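Local coordinates for WbbM protein (Klebsiella pneumoniae, PDB 6U4B) that probably acts as a bifunctional glycosyltransferase that polymerises O-antigen polysaccharide in a trimeric assembly, at residues A[172-183]-A[246-257]. Numbering follows the deposited sequence.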
loop_
_atom_site.group_PDB
_atom_site.type_symbol
_atom_site.label_atom_id
_atom_site.label_comp_id
_atom_site.label_asym_id
_atom_site.label_seq_id
_atom_site.Cartn_x
_atom_site.Cartn_y
_atom_site.Cartn_z
ATOM N N TYR A 172 1.436 -31.634 -49.877
ATOM C CA TYR A 172 1.426 -31.461 -48.430
ATOM C C TYR A 172 2.602 -32.187 -47.791
ATOM O O TYR A 172 3.260 -31.648 -46.894
ATOM C CB TYR A 172 0.105 -31.958 -47.839
ATOM C CG TYR A 172 -0.155 -31.462 -46.427
ATOM C CD1 TYR A 172 0.511 -32.012 -45.336
ATOM C CD2 TYR A 172 -1.069 -30.444 -46.187
ATOM C CE1 TYR A 172 0.278 -31.555 -44.050
ATOM C CE2 TYR A 172 -1.311 -29.982 -44.906
ATOM C CZ TYR A 172 -0.635 -30.542 -43.841
ATOM O OH TYR A 172 -0.873 -30.082 -42.567
ATOM N N GLU A 173 2.890 -33.407 -48.250
ATOM C CA GLU A 173 3.938 -34.206 -47.627
ATOM C C GLU A 173 5.314 -33.582 -47.830
ATOM O O GLU A 173 6.159 -33.625 -46.928
ATOM C CB GLU A 173 3.907 -35.630 -48.175
ATOM C CG GLU A 173 5.003 -36.516 -47.619
ATOM C CD GLU A 173 4.713 -37.987 -47.807
ATOM O OE1 GLU A 173 3.582 -38.323 -48.217
ATOM O OE2 GLU A 173 5.615 -38.808 -47.541
ATOM N N ARG A 174 5.560 -32.999 -49.001
ATOM C CA ARG A 174 6.848 -32.380 -49.282
ATOM C C ARG A 174 6.971 -30.973 -48.711
ATOM O O ARG A 174 8.035 -30.359 -48.852
ATOM C CB ARG A 174 7.091 -32.351 -50.793
ATOM C CG ARG A 174 7.200 -33.731 -51.414
ATOM C CD ARG A 174 7.024 -33.690 -52.926
ATOM N NE ARG A 174 8.076 -32.933 -53.598
ATOM C CZ ARG A 174 7.942 -31.679 -54.018
ATOM N NH1 ARG A 174 8.952 -31.068 -54.622
ATOM N NH2 ARG A 174 6.797 -31.035 -53.836
ATOM N N GLY A 175 5.925 -30.456 -48.071
ATOM C CA GLY A 175 5.990 -29.106 -47.538
ATOM C C GLY A 175 7.083 -28.971 -46.491
ATOM O O GLY A 175 7.281 -29.852 -45.651
ATOM N N GLU A 176 7.800 -27.845 -46.552
ATOM C CA GLU A 176 8.922 -27.624 -45.643
ATOM C C GLU A 176 8.469 -27.616 -44.189
ATOM O O GLU A 176 9.132 -28.196 -43.321
ATOM C CB GLU A 176 9.624 -26.312 -45.990
ATOM C CG GLU A 176 10.800 -25.979 -45.088
ATOM C CD GLU A 176 11.450 -24.658 -45.445
ATOM O OE1 GLU A 176 10.787 -23.823 -46.096
ATOM O OE2 GLU A 176 12.626 -24.454 -45.078
ATOM N N TYR A 177 7.343 -26.965 -43.901
ATOM C CA TYR A 177 6.819 -26.873 -42.545
ATOM C C TYR A 177 5.541 -27.683 -42.365
ATOM O O TYR A 177 4.729 -27.369 -41.491
ATOM C CB TYR A 177 6.579 -25.410 -42.170
ATOM C CG TYR A 177 7.816 -24.548 -42.279
ATOM C CD1 TYR A 177 7.877 -23.499 -43.188
ATOM C CD2 TYR A 177 8.928 -24.791 -41.482
ATOM C CE1 TYR A 177 9.007 -22.708 -43.292
ATOM C CE2 TYR A 177 10.062 -24.006 -41.580
ATOM C CZ TYR A 177 10.097 -22.967 -42.488
ATOM O OH TYR A 177 11.225 -22.184 -42.590
ATOM N N LEU A 178 5.350 -28.720 -43.175
ATOM C CA LEU A 178 4.154 -29.544 -43.127
ATOM C C LEU A 178 4.522 -30.979 -42.774
ATOM O O LEU A 178 5.623 -31.451 -43.070
ATOM C CB LEU A 178 3.406 -29.516 -44.466
ATOM C CG LEU A 178 2.882 -28.153 -44.923
ATOM C CD1 LEU A 178 2.252 -28.259 -46.304
ATOM C CD2 LEU A 178 1.886 -27.598 -43.915
ATOM N N HIS A 179 3.581 -31.669 -42.137
ATOM C CA HIS A 179 3.757 -33.056 -41.725
ATOM C C HIS A 179 2.503 -33.818 -42.130
ATOM O O HIS A 179 1.412 -33.543 -41.621
ATOM C CB HIS A 179 4.022 -33.151 -40.224
ATOM C CG HIS A 179 5.221 -32.372 -39.778
ATOM N ND1 HIS A 179 6.480 -32.927 -39.696
ATOM C CD2 HIS A 179 5.355 -31.077 -39.406
ATOM C CE1 HIS A 179 7.336 -32.009 -39.283
ATOM N NE2 HIS A 179 6.679 -30.878 -39.099
ATOM N N ILE A 180 2.662 -34.766 -43.057
ATOM C CA ILE A 180 1.520 -35.387 -43.712
ATOM C C ILE A 180 0.621 -36.121 -42.727
ATOM O O ILE A 180 -0.575 -36.289 -42.991
ATOM C CB ILE A 180 2.013 -36.327 -44.836
ATOM C CG1 ILE A 180 0.841 -36.782 -45.709
ATOM C CG2 ILE A 180 2.768 -37.513 -44.252
ATOM C CD1 ILE A 180 0.089 -35.639 -46.353
ATOM N N ARG A 181 1.163 -36.550 -41.582
ATOM C CA ARG A 181 0.338 -37.220 -40.580
ATOM C C ARG A 181 -0.794 -36.323 -40.096
ATOM O O ARG A 181 -1.872 -36.819 -39.743
ATOM C CB ARG A 181 1.203 -37.674 -39.401
ATOM C CG ARG A 181 1.632 -36.555 -38.461
ATOM C CD ARG A 181 2.505 -37.076 -37.332
ATOM N NE ARG A 181 3.805 -37.530 -37.814
ATOM C CZ ARG A 181 4.896 -36.772 -37.848
ATOM N NH1 ARG A 181 6.037 -37.268 -38.308
ATOM N NH2 ARG A 181 4.847 -35.517 -37.422
ATOM N N ASP A 182 -0.579 -35.005 -40.083
ATOM C CA ASP A 182 -1.641 -34.086 -39.692
ATOM C C ASP A 182 -2.744 -34.046 -40.742
ATOM O O ASP A 182 -3.933 -34.036 -40.402
ATOM C CB ASP A 182 -1.067 -32.688 -39.463
ATOM C CG ASP A 182 0.000 -32.665 -38.382
ATOM O OD1 ASP A 182 -0.069 -33.499 -37.454
ATOM O OD2 ASP A 182 0.909 -31.808 -38.459
ATOM N N TYR A 183 -2.367 -34.019 -42.024
ATOM C CA TYR A 183 -3.363 -34.021 -43.091
ATOM C C TYR A 183 -4.053 -35.374 -43.192
ATOM O O TYR A 183 -5.260 -35.442 -43.448
ATOM C CB TYR A 183 -2.703 -33.641 -44.418
ATOM C CG TYR A 183 -3.655 -33.582 -45.595
ATOM C CD1 TYR A 183 -3.394 -34.290 -46.763
ATOM C CD2 TYR A 183 -4.812 -32.818 -45.539
ATOM C CE1 TYR A 183 -4.260 -34.237 -47.843
ATOM C CE2 TYR A 183 -5.685 -32.760 -46.611
ATOM C CZ TYR A 183 -5.404 -33.470 -47.761
ATOM O OH TYR A 183 -6.271 -33.413 -48.830
ATOM N N TYR A 246 6.624 -27.794 -32.620
ATOM C CA TYR A 246 6.403 -27.019 -33.831
ATOM C C TYR A 246 6.882 -25.583 -33.655
ATOM O O TYR A 246 6.707 -24.976 -32.594
ATOM C CB TYR A 246 4.921 -27.025 -34.208
ATOM C CG TYR A 246 4.456 -28.268 -34.936
ATOM C CD1 TYR A 246 5.313 -29.344 -35.142
ATOM C CD2 TYR A 246 3.162 -28.357 -35.435
ATOM C CE1 TYR A 246 4.886 -30.479 -35.811
ATOM C CE2 TYR A 246 2.728 -29.486 -36.105
ATOM C CZ TYR A 246 3.593 -30.542 -36.291
ATOM O OH TYR A 246 3.162 -31.663 -36.959
ATOM N N ASN A 247 7.493 -25.040 -34.707
ATOM C CA ASN A 247 7.839 -23.629 -34.738
ATOM C C ASN A 247 6.644 -22.824 -35.248
ATOM O O ASN A 247 5.566 -23.364 -35.509
ATOM C CB ASN A 247 9.090 -23.396 -35.588
ATOM C CG ASN A 247 8.952 -23.920 -37.010
ATOM O OD1 ASN A 247 7.886 -23.842 -37.623
ATOM N ND2 ASN A 247 10.044 -24.452 -37.544
ATOM N N ALA A 248 6.846 -21.513 -35.410
ATOM C CA ALA A 248 5.736 -20.622 -35.747
ATOM C C ALA A 248 5.083 -21.003 -37.073
ATOM O O ALA A 248 3.860 -20.896 -37.225
ATOM C CB ALA A 248 6.221 -19.174 -35.785
ATOM N N GLN A 249 5.878 -21.452 -38.047
ATOM C CA GLN A 249 5.312 -21.840 -39.335
ATOM C C GLN A 249 4.564 -23.163 -39.231
ATOM O O GLN A 249 3.429 -23.290 -39.710
ATOM C CB GLN A 249 6.408 -21.924 -40.396
ATOM C CG GLN A 249 7.110 -20.608 -40.700
ATOM C CD GLN A 249 8.348 -20.391 -39.850
ATOM O OE1 GLN A 249 8.459 -20.918 -38.742
ATOM N NE2 GLN A 249 9.293 -19.617 -40.373
ATOM N N GLU A 250 5.189 -24.165 -38.605
ATOM C CA GLU A 250 4.534 -25.457 -38.424
ATOM C C GLU A 250 3.244 -25.327 -37.625
ATOM O O GLU A 250 2.284 -26.072 -37.866
ATOM C CB GLU A 250 5.481 -26.434 -37.726
ATOM C CG GLU A 250 6.709 -26.834 -38.537
ATOM C CD GLU A 250 7.661 -27.707 -37.738
ATOM O OE1 GLU A 250 8.023 -27.306 -36.612
ATOM O OE2 GLU A 250 8.037 -28.795 -38.224
ATOM N N LYS A 251 3.199 -24.386 -36.676
ATOM C CA LYS A 251 2.037 -24.230 -35.807
ATOM C C LYS A 251 0.779 -23.835 -36.572
ATOM O O LYS A 251 -0.329 -24.073 -36.079
ATOM C CB LYS A 251 2.326 -23.193 -34.720
ATOM C CG LYS A 251 3.121 -23.728 -33.539
ATOM C CD LYS A 251 3.985 -22.639 -32.919
ATOM C CE LYS A 251 3.649 -22.407 -31.463
ATOM N NZ LYS A 251 4.598 -21.433 -30.855
ATOM N N ARG A 252 0.919 -23.245 -37.758
ATOM C CA ARG A 252 -0.207 -22.917 -38.616
ATOM C C ARG A 252 -0.819 -24.154 -39.299
ATOM O O ARG A 252 -1.481 -23.997 -40.333
ATOM C CB ARG A 252 0.231 -21.890 -39.666
ATOM C CG ARG A 252 0.877 -20.644 -39.076
ATOM C CD ARG A 252 1.739 -19.935 -40.104
ATOM N NE ARG A 252 0.944 -19.350 -41.177
ATOM C CZ ARG A 252 1.367 -19.234 -42.430
ATOM N NH1 ARG A 252 0.587 -18.684 -43.352
ATOM N NH2 ARG A 252 2.571 -19.683 -42.761
ATOM N N VAL A 253 -0.624 -25.346 -38.722
ATOM C CA VAL A 253 -1.070 -26.587 -39.348
ATOM C C VAL A 253 -2.567 -26.554 -39.625
ATOM O O VAL A 253 -3.027 -27.024 -40.673
ATOM C CB VAL A 253 -0.686 -27.783 -38.461
ATOM C CG1 VAL A 253 -1.075 -27.516 -37.029
ATOM C CG2 VAL A 253 -1.357 -29.067 -38.961
ATOM N N ILE A 254 -3.345 -25.983 -38.702
ATOM C CA ILE A 254 -4.796 -25.941 -38.869
ATOM C C ILE A 254 -5.163 -25.128 -40.103
ATOM O O ILE A 254 -5.961 -25.562 -40.941
ATOM C CB ILE A 254 -5.463 -25.373 -37.605
ATOM C CG1 ILE A 254 -4.995 -26.137 -36.365
ATOM C CG2 ILE A 254 -6.980 -25.439 -37.728
ATOM C CD1 ILE A 254 -5.500 -27.563 -36.297
ATOM N N GLY A 255 -4.584 -23.931 -40.229
ATOM C CA GLY A 255 -4.867 -23.103 -41.392
ATOM C C GLY A 255 -4.418 -23.747 -42.688
ATOM O O GLY A 255 -5.114 -23.671 -43.704
ATOM N N HIS A 256 -3.247 -24.390 -42.672
ATOM C CA HIS A 256 -2.758 -25.073 -43.866
ATOM C C HIS A 256 -3.687 -26.211 -44.269
ATOM O O HIS A 256 -3.960 -26.408 -45.459
ATOM C CB HIS A 256 -1.342 -25.593 -43.626
ATOM C CG HIS A 256 -0.333 -24.512 -43.393
ATOM N ND1 HIS A 256 -0.380 -23.298 -44.045
ATOM C CD2 HIS A 256 0.749 -24.461 -42.580
ATOM C CE1 HIS A 256 0.631 -22.547 -43.647
ATOM N NE2 HIS A 256 1.331 -23.230 -42.757
ATOM N N ILE A 257 -4.189 -26.968 -43.291
ATOM C CA ILE A 257 -5.070 -28.090 -43.596
ATOM C C ILE A 257 -6.396 -27.589 -44.158
ATOM O O ILE A 257 -6.957 -28.180 -45.089
ATOM C CB ILE A 257 -5.266 -28.965 -42.342
ATOM C CG1 ILE A 257 -4.000 -29.781 -42.072
ATOM C CG2 ILE A 257 -6.471 -29.878 -42.498
ATOM C CD1 ILE A 257 -4.080 -30.663 -40.841
HETATM O O HOH W 1 2.465 -27.928 -40.028
#
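NE2 of H179 donates to OE2 of E250 at 2.6 Å, the shortest bond across the contact and an example of one acidic side chain tying a distant loop to its own turn. The oxygen lies in the imidazole plane but is met from 39° above the carboxylate plane. With CG of E250 anti to its carbonyl carbon (chi1 -66°) and the chain extended beyond, the carboxylate reaches H179. OE1 accepts the backbone N-H of N247 with its anti lone pair, while N247 OD1 accepts the N-H of E250, N to OD1 2.9 Å, in an Asx motif. Bonds to both oxygens limit the carboxylate's rotation, and its negative charge may favour a protonated H179.

Y246 slides beside the imidazole, the planes 12° apart with little overlap, and its OH donates to the syn lone pair of D182 OD2 at 2.7 Å. Beyond this polar row, CB of Q249 sits over one face of the Y177 ring, 3.7 Å from its centroid, in a CH-pi contact, with E176 CG over the opposite face.

CD1 of buried I257 reaches the carbonyl O of D182 at 3.4 Å, and its CG1 lies 3.9 Å from CZ of Y172, a ring faced by L178 CD1 and Y183 CB. In the DUF4422 region, the contact joins the link between helices 168-173 and 180-193 to the lead-in and first turn of helix 253-272, whose I257 also packs on L237 of helix 220-240.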